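Local structure of probable threonyl-tRNA synthetase 1 (Aeropyrum pernix, 3A32) at the zinc ion site. The protein catalyses the attachment of threonine to tRNA(Thr), activating the amino acid with ATP and transferring it to the acceptor end, and lacks a cis-editing domain. Sequence-based numbering; all coordinates share one arbitrary frame.

The zinc ion site. Residues 112, 115, 164, 166, 284, 310. With ZN (zinc ion), chain B.
Cys112, His166 and His310 each turn the first side-chain atom beyond CB beside the backbone N and away from the carbonyl carbon, Cys112 in a nearly eclipsed form (chi1 -20°). Together they make the Cys-His-His zinc site of the class II threonyl-tRNA synthetase core, built from the first turn of helix 112-126 and strands 159-170 and 306-312. The sulfur SG of Cys112, presumably as thiolate, bonds ZN at 2.3 Å. The two imidazoles use different nitrogens. His166 presents NE2, the far tip of its ring, at 2.0 Å from ZN. His310 instead comes in with ND1, the nitrogen bonded to CG and nearer the backbone than NE2, at 2.1 Å from ZN. Water 1, its O 2.0 Å from ZN, takes a further corner of a near-tetrahedral shell, opened most between water and SG. Asp164, its CG anti to the backbone N, reaches across to this water with OD1 at 2.6 Å and stays outside the metal's first shell. Second-shell bonds fix both rings. ND1 of His166 donates in its own ring plane to ND1 of His115 at 2.9 Å, meeting that ring obliquely, 33° out of plane. NE2 of His310 donates almost straight (176° at H) to the anti lone pair of Asp284 OD2 at 2.6 Å; this carboxylate probably raises the electron density on the imidazole and so may strengthen its bond to zinc. In this enzyme family the zinc recognises threonine through its amino group and side-chain hydroxyl, so water 1 probably holds a place that the substrate takes.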
ATOM      1  N   CYS A 112      -0.968   8.916 -15.699  1.00  6.56           N
ATOM      2  CA  CYS A 112      -1.867   9.941 -16.297  1.00  7.11           C
ATOM      3  C   CYS A 112      -3.089   9.487 -17.105  1.00  7.14           C
ATOM      4  O   CYS A 112      -4.188   9.976 -16.832  1.00  8.69           O
ATOM      5  CB  CYS A 112      -1.062  10.985 -17.139  1.00  6.81           C
ATOM      6  SG  CYS A 112       0.726  11.080 -16.753  1.00  9.17           S
ATOM      7  N   HIS A 115      -5.610   7.756 -14.891  1.00  7.25           N
ATOM      8  CA  HIS A 115      -6.311   8.750 -14.024  1.00  6.67           C
ATOM      9  C   HIS A 115      -7.350   9.527 -14.802  1.00  7.36           C
ATOM     10  O   HIS A 115      -8.381   9.839 -14.249  1.00  5.83           O
ATOM     11  CB  HIS A 115      -5.315   9.718 -13.364  1.00  4.97           C
ATOM     12  CG  HIS A 115      -4.455   9.056 -12.325  1.00  4.57           C
ATOM     13  ND1 HIS A 115      -3.625   9.755 -11.474  1.00  2.00           N
ATOM     14  CD2 HIS A 115      -4.333   7.749 -11.980  1.00  2.00           C
ATOM     15  CE1 HIS A 115      -3.040   8.911 -10.649  1.00  2.00           C
ATOM     16  NE2 HIS A 115      -3.450   7.691 -10.934  1.00  2.00           N
ATOM     17  N   ASP A 164       2.054  10.588  -7.258  1.00  5.97           N
ATOM     18  CA  ASP A 164       1.522  11.165  -8.460  1.00  6.44           C
ATOM     19  C   ASP A 164       0.080  11.630  -8.254  1.00  6.35           C
ATOM     20  O   ASP A 164      -0.714  10.918  -7.638  1.00  6.60           O
ATOM     21  CB  ASP A 164       1.563  10.072  -9.547  1.00  6.71           C
ATOM     22  CG  ASP A 164       1.470  10.635 -10.964  1.00 10.39           C
ATOM     23  OD1 ASP A 164       1.780  11.834 -11.168  1.00 11.43           O
ATOM     24  OD2 ASP A 164       1.121   9.849 -11.882  1.00 13.89           O
ATOM     25  N   HIS A 166      -3.254  13.974 -10.417  1.00  7.05           N
ATOM     26  CA  HIS A 166      -3.751  14.751 -11.515  1.00  7.90           C
ATOM     27  C   HIS A 166      -4.928  15.602 -11.065  1.00  8.24           C
ATOM     28  O   HIS A 166      -5.781  15.162 -10.278  1.00  8.59           O
ATOM     29  CB  HIS A 166      -4.067  13.842 -12.723  1.00  9.10           C
ATOM     30  CG  HIS A 166      -2.833  13.203 -13.273  1.00  9.44           C
ATOM     31  ND1 HIS A 166      -2.352  12.004 -12.801  1.00  8.73           N
ATOM     32  CD2 HIS A 166      -1.903  13.666 -14.133  1.00  7.85           C
ATOM     33  CE1 HIS A 166      -1.212  11.718 -13.394  1.00  5.57           C
ATOM     34  NE2 HIS A 166      -0.918  12.707 -14.214  1.00  6.46           N
ATOM     35  N   ASP A 284      -0.673  20.869 -18.894  1.00  8.89           N
ATOM     36  CA  ASP A 284      -0.743  19.990 -20.014  1.00  9.19           C
ATOM     37  C   ASP A 284      -1.888  20.468 -20.898  1.00  8.74           C
ATOM     38  O   ASP A 284      -3.053  20.543 -20.454  1.00  8.31           O
ATOM     39  CB  ASP A 284      -0.929  18.552 -19.530  1.00  8.86           C
ATOM     40  CG  ASP A 284      -0.608  17.531 -20.595  1.00 11.75           C
ATOM     41  OD1 ASP A 284      -0.991  17.768 -21.779  1.00 11.17           O
ATOM     42  OD2 ASP A 284       0.017  16.488 -20.242  1.00 12.89           O
ATOM     43  N   HIS A 310      -0.478  17.742 -13.931  1.00  6.25           N
ATOM     44  CA  HIS A 310       0.286  16.647 -13.328  1.00  6.64           C
ATOM     45  C   HIS A 310       1.035  17.266 -12.153  1.00  6.93           C
ATOM     46  O   HIS A 310       1.594  18.348 -12.306  1.00  7.03           O
ATOM     47  CB  HIS A 310       1.407  16.194 -14.263  1.00  6.79           C
ATOM     48  CG  HIS A 310       0.984  15.856 -15.661  1.00  8.78           C
ATOM     49  ND1 HIS A 310       0.828  14.559 -16.089  1.00  9.56           N
ATOM     50  CD2 HIS A 310       0.758  16.641 -16.748  1.00  9.48           C
ATOM     51  CE1 HIS A 310       0.512  14.555 -17.372  1.00  8.11           C
ATOM     52  NE2 HIS A 310       0.476  15.808 -17.797  1.00  8.86           N
TER
HETATM   53 ZN    ZN B 708       0.827  12.714 -15.161  1.00 11.72          ZN
HETATM   54  O   HOH W   1       2.100  12.693 -13.589  1.00 15.13           O